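Local atomic coordinates of capsid protein VP1 (Human polyomavirus 12, PDB entry 6Y5Z), a protein that probably builds the icosahedral T=7 shell of the virus, with 72 units of five disulfide-linked copies each, and takes part in attachment to the host cell. Residues F128-E133 against F266-R271. Sequence-based numbering, arbitrary orientation.
Sequences FAVGGE and FNVQLR
Phe266 brings the CD2, CE2 and CZ atoms of its ring up to Phe128, Ala129 and Val130, three successive residues of strand 128-131. Its CB points toward that strand, and CG stands anti to the carbonyl carbon, beside the backbone N (chi1 -62°). CE2 lies 3.8 Å from Ala129 O, a plain van der Waals contact, and 4.1 Å from Phe128 CB. The Phe128 ring itself stacks with Phe200 on the strand 197-204. Val130 CG2 meets the rim of the Phe266 ring at CD2 (4.1 Å), close to the ring plane, as the two side chains pass in opposite senses. Asn267 OD1 hydrogen-bonds Gln21 on strand 9-26. Val268 then meets Val130 tip to tip, CG2 to CG1 at 4.1 Å; Leu238 on strand 237-250 touches both valines. Gln269 NE2 returns to Gln21 with a second hydrogen bond. No hydrogen bond joins the segments: their axes run 10.0 Å apart at 30°, and the contact between them is made by apolar side chains and Ala129 O. Such apolar packing between two facing layers of strands is characteristic of the core of the jelly-roll beta-sandwich of polyomavirus VP1.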
loop_
_atom_site.group_PDB
_atom_site.type_symbol
_atom_site.label_atom_id
_atom_site.label_comp_id
_atom_site.label_asym_id
_atom_site.label_seq_id
_atom_site.Cartn_x
_atom_site.Cartn_y
_atom_site.Cartn_z
ATOM N N PHE D 128 2.045 12.251 -16.357
ATOM C CA PHE D 128 1.455 13.438 -17.001
ATOM C C PHE D 128 2.294 14.641 -16.625
ATOM O O PHE D 128 3.027 14.640 -15.613
ATOM C CB PHE D 128 -0.006 13.632 -16.623
ATOM C CG PHE D 128 -0.233 14.071 -15.210
ATOM C CD1 PHE D 128 -0.292 13.145 -14.183
ATOM C CD2 PHE D 128 -0.428 15.413 -14.915
ATOM C CE1 PHE D 128 -0.518 13.564 -12.879
ATOM C CE2 PHE D 128 -0.683 15.816 -13.618
ATOM C CZ PHE D 128 -0.721 14.887 -12.606
ATOM N N ALA D 129 2.241 15.638 -17.491
ATOM C CA ALA D 129 2.970 16.885 -17.283
ATOM C C ALA D 129 2.137 18.031 -17.837
ATOM O O ALA D 129 1.406 17.859 -18.816
ATOM C CB ALA D 129 4.335 16.855 -17.920
ATOM N N VAL D 130 2.255 19.144 -17.138
ATOM C CA VAL D 130 1.643 20.428 -17.552
ATOM C C VAL D 130 2.765 21.459 -17.521
ATOM O O VAL D 130 3.389 21.607 -16.474
ATOM C CB VAL D 130 0.468 20.799 -16.628
ATOM C CG1 VAL D 130 -0.162 22.135 -17.012
ATOM C CG2 VAL D 130 -0.576 19.698 -16.595
ATOM N N GLY D 131 2.984 22.189 -18.616
ATOM C CA GLY D 131 4.049 23.193 -18.644
ATOM C C GLY D 131 3.767 24.333 -19.589
ATOM O O GLY D 131 2.794 24.280 -20.350
ATOM N N GLY D 132 4.656 25.301 -19.528
ATOM C CA GLY D 132 4.631 26.525 -20.357
ATOM C C GLY D 132 5.527 26.402 -21.571
ATOM O O GLY D 132 5.656 27.390 -22.310
ATOM N N GLU D 133 6.080 25.213 -21.814
ATOM C CA GLU D 133 6.944 24.900 -22.984
ATOM C C GLU D 133 7.035 23.387 -23.051
ATOM O O GLU D 133 6.541 22.709 -22.151
ATOM C CB GLU D 133 8.290 25.603 -22.843
ATOM C CG GLU D 133 9.099 25.159 -21.644
ATOM C CD GLU D 133 10.162 26.180 -21.320
ATOM O OE1 GLU D 133 11.306 26.000 -21.808
ATOM O OE2 GLU D 133 9.849 27.150 -20.592
ATOM N N PHE D 266 -7.419 16.322 -19.092
ATOM C CA PHE D 266 -6.800 17.452 -18.369
ATOM C C PHE D 266 -7.806 18.586 -18.288
ATOM O O PHE D 266 -8.401 18.932 -19.326
ATOM C CB PHE D 266 -5.567 18.009 -19.078
ATOM C CG PHE D 266 -4.406 17.061 -19.247
ATOM C CD1 PHE D 266 -4.417 16.054 -20.210
ATOM C CD2 PHE D 266 -3.254 17.239 -18.505
ATOM C CE1 PHE D 266 -3.314 15.234 -20.389
ATOM C CE2 PHE D 266 -2.150 16.420 -18.692
ATOM C CZ PHE D 266 -2.175 15.430 -19.648
ATOM N N ASN D 267 -7.964 19.176 -17.102
ATOM C CA ASN D 267 -8.660 20.479 -16.955
ATOM C C ASN D 267 -7.731 21.367 -16.147
ATOM O O ASN D 267 -7.592 21.144 -14.936
ATOM C CB ASN D 267 -10.039 20.355 -16.313
ATOM C CG ASN D 267 -10.799 21.666 -16.371
ATOM O OD1 ASN D 267 -10.201 22.725 -16.361
ATOM N ND2 ASN D 267 -12.107 21.611 -16.537
ATOM N N VAL D 268 -7.111 22.317 -16.826
ATOM C CA VAL D 268 -6.074 23.203 -16.230
ATOM C C VAL D 268 -6.690 24.556 -15.927
ATOM O O VAL D 268 -7.320 25.167 -16.834
ATOM C CB VAL D 268 -4.844 23.335 -17.139
ATOM C CG1 VAL D 268 -3.778 24.232 -16.526
ATOM C CG2 VAL D 268 -4.275 21.966 -17.461
ATOM N N GLN D 269 -6.519 25.008 -14.690
ATOM C CA GLN D 269 -6.934 26.364 -14.268
ATOM C C GLN D 269 -5.757 27.306 -14.496
ATOM O O GLN D 269 -4.650 27.021 -13.998
ATOM C CB GLN D 269 -7.335 26.368 -12.797
ATOM C CG GLN D 269 -7.717 27.747 -12.316
ATOM C CD GLN D 269 -8.189 27.693 -10.882
ATOM O OE1 GLN D 269 -7.435 28.004 -9.962
ATOM N NE2 GLN D 269 -9.413 27.222 -10.688
ATOM N N LEU D 270 -5.973 28.369 -15.263
ATOM C CA LEU D 270 -4.915 29.372 -15.508
ATOM C C LEU D 270 -5.351 30.733 -15.002
ATOM O O LEU D 270 -6.550 31.038 -14.981
ATOM C CB LEU D 270 -4.555 29.418 -16.991
ATOM C CG LEU D 270 -4.063 28.063 -17.504
ATOM C CD1 LEU D 270 -5.095 27.399 -18.373
ATOM C CD2 LEU D 270 -2.740 28.174 -18.211
ATOM N N ARG D 271 -4.367 31.532 -14.634
ATOM C CA ARG D 271 -4.605 32.925 -14.207
ATOM C C ARG D 271 -3.581 33.826 -14.882
ATOM O O ARG D 271 -2.456 33.392 -15.224
ATOM C CB ARG D 271 -4.570 33.026 -12.681
ATOM C CG ARG D 271 -3.178 32.882 -12.101
ATOM C CD ARG D 271 -3.220 32.931 -10.583
ATOM N NE ARG D 271 -1.922 32.557 -10.062
ATOM C CZ ARG D 271 -1.696 32.141 -8.819
ATOM N NH1 ARG D 271 -2.682 32.106 -7.945
ATOM N NH2 ARG D 271 -0.475 31.816 -8.442
#